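Local coordinates for protein glutamate racemase (Escherichia coli, PDB 2JFN) that belongs to the Asp/Glu/hydantoin racemase family of alpha/beta enzymes and holds glutamic acid and UDP-N-acetylmuramoyl-L-alanine in separate pockets, at residues G131-T135 and V201-F207; E170-H174 and L209-E213. All blocks are in the same frame, centred on the assembly; numbering follows the deposited sequence.

Overall arrangement
Contact 1 joins two neighbouring parallel strands, 129-134 and 199-202, in the middle of a four-stranded parallel sheet; contact 2 joins the C-terminal part of helix 163-174 to the start of helix 211-217. Their centres lie about 13 Å apart, and their segments alternate along the chain. After strand 129-134 the chain passes through helix 142-150 and the edge strand 156-161 to helix 163-174, comes back to the sheet as strand 199-202 on the other side of 129-134, and runs through the loop of contact 1 into helix 211-217. The two contacts touch where His206 NE2 lies 2.7 Å from Glu170 OE1, a probable hydrogen bond that links the glutamic acid pocket to helix 163-174.

Contact 1: G131-T135 and V201-F207; sequences GLLAT and VLGCTHF. With GLU (glutamic acid), chain B.
Residues 131-134 and 201-202 run side by side as parallel strands, with Leu132 opposite Val201 (CA-CA 4.8 Å) and Leu133 opposite Leu202 (CA-CA 5.2 Å). Gly131 O opens the pairing by accepting a hydrogen bond from Val201 N (2.7 Å). Leu132 and Val201 point to the same face of the sheet, and Leu132 CD1 meets Val201 CG1 at 3.7 Å. With Leu132 in its tp rotamer, a CB on Gly203 would collide with Leu132 CD1, so glycine suits this position. Leu133 N donates to Val201 O (2.9 Å), and Leu133 O accepts from Gly203 N (2.7 Å). On the other face, Leu133 CD1 lies 4.1 Å from Leu202 CD2, while Leu133 CB packs 3.8 Å from Phe207 CD1. The small Ala134 side chain fits beside Gly203, with Ala134 CB 3.9 Å from Gly203 O; on the other side, the ring edge of Phe207 (rotamer m) meets the backbone, with Phe207 CE1 3.4 Å from Leu133 C and from Ala134 N. Where the strands part, a water accepts from Thr135 N (3.3 Å) and donates to Gly203 O (2.6 Å). Beyond Gly203 a type I turn runs from Cys204 to Phe207, closed by Phe207 N to Cys204 O (3.0 Å). Cys204, Thr205 and His206 face glutamic acid (GLU): Thr205 N donates to GLU O (3.0 Å), GLU N donates to Thr205 OG1 (2.7 Å) and His206 ND1 (2.8 Å), and Cys204 SG lies 3.5 Å from GLU CA. A ligand pocket on loops at the C-terminal ends of parallel strands is classic for alpha/beta folds.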
loop_
_atom_site.group_PDB
_atom_site.type_symbol
_atom_site.label_atom_id
_atom_site.label_comp_id
_atom_site.label_asym_id
_atom_site.label_seq_id
_atom_site.Cartn_x
_atom_site.Cartn_y
_atom_site.Cartn_z
ATOM N N GLY A 131 -9.391 -15.048 5.179
ATOM C CA GLY A 131 -9.997 -13.749 5.384
ATOM C C GLY A 131 -9.315 -12.672 4.554
ATOM O O GLY A 131 -8.122 -12.753 4.262
ATOM N N LEU A 132 -10.086 -11.667 4.155
ATOM C CA LEU A 132 -9.542 -10.559 3.388
ATOM C C LEU A 132 -9.908 -9.269 4.096
ATOM O O LEU A 132 -11.089 -8.925 4.205
ATOM C CB LEU A 132 -10.108 -10.542 1.964
ATOM C CG LEU A 132 -9.736 -9.329 1.088
ATOM C CD1 LEU A 132 -8.225 -9.246 0.890
ATOM C CD2 LEU A 132 -10.434 -9.455 -0.265
ATOM N N LEU A 133 -8.899 -8.581 4.616
ATOM C CA LEU A 133 -9.109 -7.303 5.288
ATOM C C LEU A 133 -8.689 -6.246 4.285
ATOM O O LEU A 133 -7.547 -6.239 3.824
ATOM C CB LEU A 133 -8.232 -7.169 6.533
ATOM C CG LEU A 133 -8.652 -7.860 7.821
ATOM C CD1 LEU A 133 -7.642 -7.509 8.902
ATOM C CD2 LEU A 133 -10.051 -7.394 8.230
ATOM N N ALA A 134 -9.614 -5.366 3.938
ATOM C CA ALA A 134 -9.325 -4.306 2.987
ATOM C C ALA A 134 -10.129 -3.089 3.391
ATOM O O ALA A 134 -10.904 -3.139 4.345
ATOM C CB ALA A 134 -9.715 -4.743 1.578
ATOM N N THR A 135 -9.949 -1.985 2.680
ATOM C CA THR A 135 -10.719 -0.810 3.016
ATOM C C THR A 135 -12.110 -0.985 2.411
ATOM O O THR A 135 -12.316 -1.833 1.537
ATOM C CB THR A 135 -10.050 0.479 2.504
ATOM O OG1 THR A 135 -10.751 1.610 3.041
ATOM C CG2 THR A 135 -10.052 0.529 0.986
ATOM N N VAL A 201 -5.509 -12.092 4.708
ATOM C CA VAL A 201 -4.826 -11.290 3.698
ATOM C C VAL A 201 -5.005 -9.810 4.005
ATOM O O VAL A 201 -6.123 -9.340 4.186
ATOM C CB VAL A 201 -5.412 -11.547 2.288
ATOM C CG1 VAL A 201 -4.760 -10.611 1.265
ATOM C CG2 VAL A 201 -5.193 -12.999 1.892
ATOM N N LEU A 202 -3.905 -9.079 4.088
ATOM C CA LEU A 202 -3.999 -7.645 4.325
ATOM C C LEU A 202 -4.040 -7.044 2.928
ATOM O O LEU A 202 -3.003 -6.899 2.270
ATOM C CB LEU A 202 -2.782 -7.159 5.113
ATOM C CG LEU A 202 -2.636 -7.886 6.456
ATOM C CD1 LEU A 202 -1.476 -7.309 7.258
ATOM C CD2 LEU A 202 -3.939 -7.765 7.234
ATOM N N GLY A 203 -5.253 -6.739 2.473
ATOM C CA GLY A 203 -5.459 -6.187 1.144
ATOM C C GLY A 203 -5.513 -4.674 1.100
ATOM O O GLY A 203 -6.153 -4.082 0.234
ATOM N N CYS A 204 -4.858 -4.049 2.065
ATOM C CA CYS A 204 -4.768 -2.599 2.137
ATOM C C CYS A 204 -3.343 -2.375 2.626
ATOM O O CYS A 204 -2.949 -2.927 3.655
ATOM C CB CYS A 204 -5.783 -2.043 3.134
ATOM S SG CYS A 204 -5.889 -0.250 3.123
ATOM N N THR A 205 -2.556 -1.593 1.893
ATOM C CA THR A 205 -1.166 -1.371 2.294
ATOM C C THR A 205 -1.028 -0.675 3.648
ATOM O O THR A 205 0.060 -0.624 4.224
ATOM C CB THR A 205 -0.378 -0.583 1.212
ATOM O OG1 THR A 205 -0.902 0.746 1.097
ATOM C CG2 THR A 205 -0.499 -1.282 -0.138
ATOM N N HIS A 206 -2.127 -0.137 4.163
ATOM C CA HIS A 206 -2.096 0.501 5.480
ATOM C C HIS A 206 -2.073 -0.553 6.596
ATOM O O HIS A 206 -1.484 -0.344 7.663
ATOM C CB HIS A 206 -3.339 1.369 5.705
ATOM C CG HIS A 206 -3.190 2.794 5.265
ATOM N ND1 HIS A 206 -3.204 3.175 3.940
ATOM C CD2 HIS A 206 -3.066 3.935 5.983
ATOM C CE1 HIS A 206 -3.099 4.489 3.861
ATOM N NE2 HIS A 206 -3.014 4.974 5.087
ATOM N N PHE A 207 -2.714 -1.688 6.341
ATOM C CA PHE A 207 -2.842 -2.725 7.361
ATOM C C PHE A 207 -1.585 -3.389 7.911
ATOM O O PHE A 207 -1.511 -3.634 9.113
ATOM C CB PHE A 207 -3.878 -3.766 6.899
ATOM C CG PHE A 207 -5.261 -3.182 6.671
ATOM C CD1 PHE A 207 -6.273 -3.951 6.094
ATOM C CD2 PHE A 207 -5.544 -1.855 7.016
ATOM C CE1 PHE A 207 -7.542 -3.412 5.861
ATOM C CE2 PHE A 207 -6.810 -1.307 6.786
ATOM C CZ PHE A 207 -7.809 -2.086 6.208
HETATM N N GLU B . -3.059 2.416 1.265
HETATM C CA GLU B . -4.493 2.187 1.068
HETATM C C GLU B . -4.672 1.179 -0.051
HETATM O O GLU B . -3.849 0.200 -0.170
HETATM C CB GLU B . -5.186 3.512 0.714
HETATM C CG GLU B . -6.488 3.675 1.531
HETATM C CD GLU B . -7.335 4.817 0.985
HETATM O OE1 GLU B . -8.559 4.751 1.043
HETATM O OE2 GLU B . -6.804 5.817 0.492
HETATM O OXT GLU B . -5.646 1.292 -0.866
HETATM O O HOH W 1 -7.768 -2.004 0.270
#

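Contact 2: E170-H174 and L209-E213; sequences EAKLH and LLQEE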
loop_
_atom_site.group_PDB
_atom_site.type_symbol
_atom_site.label_atom_id
_atom_site.label_comp_id
_atom_site.label_asym_id
_atom_site.label_seq_id
_atom_site.Cartn_x
_atom_site.Cartn_y
_atom_site.Cartn_z
ATOM N N GLU A 170 -3.292 5.414 10.016
ATOM C CA GLU A 170 -2.858 6.802 9.852
ATOM C C GLU A 170 -2.535 7.377 11.229
ATOM O O GLU A 170 -1.457 7.926 11.445
ATOM C CB GLU A 170 -3.955 7.645 9.188
ATOM C CG GLU A 170 -4.090 7.447 7.681
ATOM C CD GLU A 170 -2.950 8.084 6.886
ATOM O OE1 GLU A 170 -2.585 7.531 5.824
ATOM O OE2 GLU A 170 -2.425 9.141 7.310
ATOM N N ALA A 171 -3.472 7.235 12.163
ATOM C CA ALA A 171 -3.273 7.744 13.517
ATOM C C ALA A 171 -1.974 7.226 14.114
ATOM O O ALA A 171 -1.177 7.992 14.659
ATOM C CB ALA A 171 -4.442 7.339 14.402
ATOM N N LYS A 172 -1.757 5.921 14.014
ATOM C CA LYS A 172 -0.555 5.325 14.572
ATOM C C LYS A 172 0.729 5.999 14.104
ATOM O O LYS A 172 1.563 6.382 14.928
ATOM C CB LYS A 172 -0.496 3.831 14.249
ATOM C CG LYS A 172 0.722 3.139 14.838
ATOM C CD LYS A 172 0.731 1.648 14.513
ATOM C CE LYS A 172 1.936 0.960 15.137
ATOM N NZ LYS A 172 1.929 -0.496 14.859
ATOM N N LEU A 173 0.898 6.150 12.795
ATOM C CA LEU A 173 2.111 6.771 12.284
ATOM C C LEU A 173 2.138 8.279 12.512
ATOM O O LEU A 173 3.143 8.934 12.246
ATOM C CB LEU A 173 2.300 6.460 10.794
ATOM C CG LEU A 173 2.417 4.995 10.339
ATOM C CD1 LEU A 173 3.520 4.891 9.296
ATOM C CD2 LEU A 173 2.714 4.077 11.509
ATOM N N HIS A 174 1.034 8.836 12.996
ATOM C CA HIS A 174 0.989 10.264 13.274
ATOM C C HIS A 174 1.322 10.500 14.741
ATOM O O HIS A 174 1.407 11.639 15.191
ATOM C CB HIS A 174 -0.386 10.841 12.924
ATOM C CG HIS A 174 -0.539 11.172 11.472
ATOM N ND1 HIS A 174 -0.101 12.363 10.930
ATOM C CD2 HIS A 174 -1.021 10.443 10.437
ATOM C CE1 HIS A 174 -0.307 12.351 9.625
ATOM N NE2 HIS A 174 -0.862 11.197 9.300
ATOM N N LEU A 209 0.964 -2.152 8.680
ATOM C CA LEU A 209 1.467 -1.213 9.685
ATOM C C LEU A 209 0.851 -1.503 11.055
ATOM O O LEU A 209 1.373 -1.068 12.085
ATOM C CB LEU A 209 1.131 0.230 9.281
ATOM C CG LEU A 209 1.772 0.747 7.994
ATOM C CD1 LEU A 209 1.230 2.127 7.676
ATOM C CD2 LEU A 209 3.284 0.780 8.157
ATOM N N LEU A 210 -0.261 -2.231 11.055
ATOM C CA LEU A 210 -0.970 -2.585 12.286
ATOM C C LEU A 210 -0.762 -4.051 12.651
ATOM O O LEU A 210 -1.481 -4.597 13.494
ATOM C CB LEU A 210 -2.470 -2.328 12.115
ATOM C CG LEU A 210 -2.918 -0.877 11.903
ATOM C CD1 LEU A 210 -4.367 -0.851 11.491
ATOM C CD2 LEU A 210 -2.700 -0.075 13.179
ATOM N N GLN A 211 0.218 -4.691 12.026
ATOM C CA GLN A 211 0.455 -6.102 12.299
ATOM C C GLN A 211 0.462 -6.462 13.782
ATOM O O GLN A 211 -0.252 -7.371 14.202
ATOM C CB GLN A 211 1.762 -6.577 11.651
ATOM C CG GLN A 211 2.040 -8.051 11.945
ATOM C CD GLN A 211 3.150 -8.638 11.101
ATOM O OE1 GLN A 211 3.027 -8.742 9.876
ATOM N NE2 GLN A 211 4.244 -9.034 11.754
ATOM N N GLU A 212 1.254 -5.754 14.580
ATOM C CA GLU A 212 1.325 -6.058 16.008
ATOM C C GLU A 212 -0.048 -6.006 16.669
ATOM O O GLU A 212 -0.455 -6.950 17.348
ATOM C CB GLU A 212 2.287 -5.097 16.717
ATOM C CG GLU A 212 2.623 -5.513 18.144
ATOM C CD GLU A 212 4.031 -5.106 18.567
ATOM O OE1 GLU A 212 5.011 -5.598 17.959
ATOM O OE2 GLU A 212 4.161 -4.295 19.508
ATOM N N GLU A 213 -0.763 -4.903 16.456
ATOM C CA GLU A 213 -2.089 -4.737 17.026
ATOM C C GLU A 213 -3.049 -5.829 16.547
ATOM O O GLU A 213 -3.823 -6.370 17.339
ATOM C CB GLU A 213 -2.663 -3.364 16.654
ATOM C CG GLU A 213 -1.973 -2.167 17.300
ATOM C CD GLU A 213 -0.670 -1.760 16.622
ATOM O OE1 GLU A 213 -0.330 -2.316 15.553
ATOM O OE2 GLU A 213 0.015 -0.867 17.165
#
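Lys172 stretches across from helix 163-174 with all four chi angles t, laying its methylene chain beside Leu210, where Lys172 CD comes within 4.1 Å of Leu210 CD2. The full extension suits a gap in which the nearest backbones, at Lys172 and Leu210, stand 8.2 Å apart between CA atoms. At the far end, Lys172 NZ donates to Leu209 O (2.9 Å) and to both carboxylate oxygens of Glu213, OE1 and OE2, each 3.0 Å from NZ, in a salt bridge. Glu213 sits in the first turn of helix 211-217, with Leu210 at the N-cap position, so one ammonium group binds both the carbonyl just ahead of that helix and a side chain within it. Next along helix 163-174, Leu173 makes the apolar part of the contact: Leu173 CD1 meets Leu209 CD1 at 3.9 Å. Leucines suit the place because Leu173 is buried and its branched end fills the apolar space between helix 163-174, Leu209 and Leu34 of helix 33-43. On the same helix Glu170 OE2 accepts a hydrogen bond from His174 NE2 (3.3 Å), and Glu170 OE1 is hydrogen-bonded to His206 of contact 1. The three acceptors around Lys172 NZ give its positive charge both a formal counter-charge and a neutral carbonyl, while its hydrocarbon stem packs against leucine, so a single long side chain does both polar and apolar work.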